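Local coordinates for protein cytochrome C-550 (Paracoccus versutus, PDB 2BH4) that carries a covalently bound heme c and probably shuttles electrons between redox partners, at residues A[17-22]-A[35-40]. The protein carries 1 engineered substitution. Sequence-based numbering, arbitrary orientation. Where two conformers were deposited one is given.
With HEC (heme c), chain B.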
loop_
_atom_site.group_PDB
_atom_site.type_symbol
_atom_site.label_atom_id
_atom_site.label_comp_id
_atom_site.label_asym_id
_atom_site.label_seq_id
_atom_site.Cartn_x
_atom_site.Cartn_y
_atom_site.Cartn_z
ATOM N N ALA A 17 0.583 -12.154 4.464
ATOM C CA ALA A 17 0.824 -13.279 3.573
ATOM C C ALA A 17 1.631 -12.808 2.366
ATOM O O ALA A 17 2.481 -13.538 1.841
ATOM C CB ALA A 17 -0.465 -13.905 3.114
ATOM N N CYS A 18 1.343 -11.590 1.919
ATOM C CA CYS A 18 1.960 -11.035 0.739
ATOM C C CYS A 18 3.004 -9.948 0.958
ATOM O O CYS A 18 3.905 -9.790 0.134
ATOM C CB CYS A 18 0.856 -10.503 -0.153
ATOM S SG CYS A 18 -0.265 -11.815 -0.684
ATOM N N HIS A 19 2.849 -9.197 2.045
ATOM C CA HIS A 19 3.676 -8.037 2.332
ATOM C C HIS A 19 4.438 -8.156 3.631
ATOM O O HIS A 19 3.897 -8.615 4.641
ATOM C CB HIS A 19 2.791 -6.794 2.495
ATOM C CG HIS A 19 2.120 -6.312 1.243
ATOM N ND1 HIS A 19 2.750 -5.525 0.299
ATOM C CD2 HIS A 19 0.827 -6.401 0.849
ATOM C CE1 HIS A 19 1.877 -5.167 -0.627
ATOM N NE2 HIS A 19 0.700 -5.687 -0.316
ATOM N N MET A 20 5.665 -7.650 3.636
ATOM C CA MET A 20 6.367 -7.416 4.899
ATOM C C MET A 20 6.409 -5.934 5.219
ATOM O O MET A 20 6.093 -5.095 4.382
ATOM C CB MET A 20 7.788 -7.959 4.852
ATOM C CG MET A 20 8.718 -7.170 3.978
ATOM S SD MET A 20 10.345 -7.909 3.827
ATOM C CE MET A 20 9.965 -9.367 2.885
ATOM N N VAL A 21 6.786 -5.644 6.458
ATOM C CA VAL A 21 7.126 -4.288 6.891
ATOM C C VAL A 21 8.511 -4.444 7.509
ATOM O O VAL A 21 8.657 -4.980 8.622
ATOM C CB VAL A 21 6.116 -3.718 7.900
ATOM C CG1 VAL A 21 6.520 -2.310 8.328
ATOM C CG2 VAL A 21 4.712 -3.707 7.290
ATOM N N GLN A 22 9.517 -4.044 6.747
ATOM C CA GLN A 22 10.919 -4.210 7.138
ATOM C C GLN A 22 11.675 -2.899 6.961
ATOM O O GLN A 22 11.662 -2.292 5.898
ATOM C CB GLN A 22 11.559 -5.315 6.292
ATOM C CG GLN A 22 12.922 -5.753 6.789
ATOM C CD GLN A 22 13.565 -6.754 5.847
ATOM O OE1 GLN A 22 14.187 -6.384 4.851
ATOM N NE2 GLN A 22 13.404 -8.032 6.155
ATOM N N THR A 35 5.331 -11.364 -2.203
ATOM C CA THR A 35 4.415 -11.288 -3.321
ATOM C C THR A 35 4.048 -9.818 -3.621
ATOM O O THR A 35 3.887 -9.417 -4.768
ATOM C CB THR A 35 3.138 -12.135 -3.033
ATOM O OG1 THR A 35 3.523 -13.514 -3.048
ATOM C CG2 THR A 35 2.105 -11.888 -4.081
ATOM N N GLY A 36 3.874 -9.019 -2.574
ATOM C CA GLY A 36 3.689 -7.584 -2.733
ATOM C C GLY A 36 4.917 -6.892 -2.176
ATOM O O GLY A 36 5.690 -7.509 -1.446
ATOM N N PRO A 37 5.096 -5.603 -2.480
ATOM C CA PRO A 37 6.284 -4.911 -2.016
ATOM C C PRO A 37 6.307 -4.603 -0.503
ATOM O O PRO A 37 5.274 -4.581 0.183
ATOM C CB PRO A 37 6.262 -3.611 -2.828
ATOM C CG PRO A 37 4.884 -3.416 -3.203
ATOM C CD PRO A 37 4.281 -4.764 -3.371
ATOM N N ASN A 38 7.507 -4.376 0.004
ATOM C CA ASN A 38 7.698 -3.946 1.385
ATOM C C ASN A 38 6.881 -2.668 1.598
ATOM O O ASN A 38 6.935 -1.733 0.779
ATOM C CB ASN A 38 9.189 -3.662 1.592
ATOM C CG ASN A 38 9.584 -3.407 3.046
ATOM O OD1 ASN A 38 8.768 -3.307 3.963
ATOM N ND2 ASN A 38 10.891 -3.356 3.263
ATOM N N LEU A 39 6.116 -2.652 2.689
ATOM C CA LEU A 39 5.259 -1.507 3.016
ATOM C C LEU A 39 5.835 -0.592 4.083
ATOM O O LEU A 39 5.214 0.425 4.397
ATOM C CB LEU A 39 3.832 -1.965 3.376
ATOM C CG LEU A 39 3.058 -2.656 2.247
ATOM C CD1 LEU A 39 1.690 -3.107 2.696
ATOM C CD2 LEU A 39 2.954 -1.767 1.030
ATOM N N TYR A 40 7.012 -0.910 4.624
ATOM C CA TYR A 40 7.684 0.061 5.465
ATOM C C TYR A 40 7.823 1.351 4.658
ATOM O O TYR A 40 8.293 1.335 3.533
ATOM C CB TYR A 40 9.087 -0.374 5.890
ATOM C CG TYR A 40 9.824 0.738 6.612
ATOM C CD1 TYR A 40 10.517 1.725 5.913
ATOM C CD2 TYR A 40 9.763 0.837 7.995
ATOM C CE1 TYR A 40 11.144 2.778 6.587
ATOM C CE2 TYR A 40 10.393 1.853 8.672
ATOM C CZ TYR A 40 11.079 2.824 7.978
ATOM O OH TYR A 40 11.694 3.835 8.690
HETATM FE FE HEC B . -1.068 -5.300 -1.284
HETATM C CHA HEC B . 0.449 -3.425 -3.677
HETATM C CHB HEC B . -1.262 -2.555 0.742
HETATM C CHC HEC B . -2.942 -7.076 0.972
HETATM C CHD HEC B . -0.377 -8.184 -2.967
HETATM N NA HEC B . -0.516 -3.372 -1.448
HETATM C C1A HEC B . 0.089 -2.765 -2.527
HETATM C C2A HEC B . 0.291 -1.365 -2.277
HETATM C C3A HEC B . -0.194 -1.128 -1.048
HETATM C C4A HEC B . -0.708 -2.378 -0.508
HETATM C CMA HEC B . -0.218 0.224 -0.332
HETATM C CAA HEC B . 0.987 -0.389 -3.234
HETATM C CBA HEC B . 2.477 -0.430 -2.901
HETATM C CGA HEC B . 3.378 0.419 -3.767
HETATM O O1A HEC B . 4.636 0.265 -3.622
HETATM O O2A HEC B . 2.890 1.250 -4.580
HETATM N NB HEC B . -1.937 -4.896 0.523
HETATM C C1B HEC B . -1.821 -3.713 1.218
HETATM C C2B HEC B . -2.496 -3.870 2.488
HETATM C C3B HEC B . -3.002 -5.095 2.525
HETATM C C4B HEC B . -2.638 -5.789 1.305
HETATM C CMB HEC B . -2.570 -2.778 3.567
HETATM C CAB HEC B . -3.851 -5.713 3.655
HETATM C CBB HEC B . -5.030 -5.064 3.891
HETATM N NC HEC B . -1.558 -7.227 -1.028
HETATM C C1C HEC B . -2.371 -7.776 -0.079
HETATM C C2C HEC B . -2.476 -9.203 -0.284
HETATM C C3C HEC B . -1.773 -9.539 -1.372
HETATM C C4C HEC B . -1.168 -8.295 -1.836
HETATM C CMC HEC B . -3.299 -10.131 0.632
HETATM C CAC HEC B . -1.554 -10.933 -2.024
HETATM C CBC HEC B . -2.590 -11.769 -2.304
HETATM N ND HEC B . -0.142 -5.732 -3.005
HETATM C C1D HEC B . 0.005 -7.004 -3.541
HETATM C C2D HEC B . 0.569 -6.904 -4.869
HETATM C C3D HEC B . 0.810 -5.456 -5.088
HETATM C C4D HEC B . 0.331 -4.762 -3.887
HETATM C CMD HEC B . 0.903 -8.015 -5.869
HETATM C CAD HEC B . 1.352 -4.863 -6.403
HETATM C CBD HEC B . 0.074 -4.407 -7.134
HETATM C CGD HEC B . 0.266 -4.177 -8.631
HETATM O O1D HEC B . 1.429 -4.181 -9.089
HETATM O O2D HEC B . -0.741 -3.954 -9.352
HETATM O O HOH W 1 3.561 -14.064 -0.573
HETATM O O HOH W 2 7.011 -7.625 0.881
#
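Two largely irregular segments, 17-22 and 35-40, run roughly parallel beside the heme and are joined mainly by hydrogen bonds, the one nearest the iron linking H19 to P37. H19 is the proximal heme ligand at the end of the CXXCH motif of a class I c-type cytochrome. While H19 NE2 binds the iron, H19 ND1 donates to P37 O at 2.7 Å, almost in the ring plane and on a carbonyl lone pair. That bond fixes the rotation of the imidazole and probably makes it a more electron-rich ligand. L39 CD1 lies over one ring face, 3.6 Å from the centroid of the H19 ring, in a CH-pi contact. C18 SG is bonded to heme CAC, and C18 O accepts from G36 N at 2.8 Å. Further on, L39 N donates to M20 O in a nearly straight bond (3.0 Å). At N38, chi1 of -171° turns CG away from the backbone N and lays the amide alongside Q22, whose backbone it grips at both N-H and C=O: N38 OD1 accepts from Q22 N at 3.0 Å and N38 ND2 donates a hydrogen bond to Q22 O at 2.9 Å. Y40 N reaches the same OD1 from the opposite face of the amide, closing an Asx turn. A leucine in place of N38 would probably leave the N-H groups of Q22 and Y40 and the carbonyl of Q22 without these mates and free the turn to shift. Across the iron, the engineered K100 supplies the other axial ligand through NZ. V21 of the short strand 21-22 pairs by backbone bonds with I29 and V30, and the loop 35-40 continues toward helix 57-65.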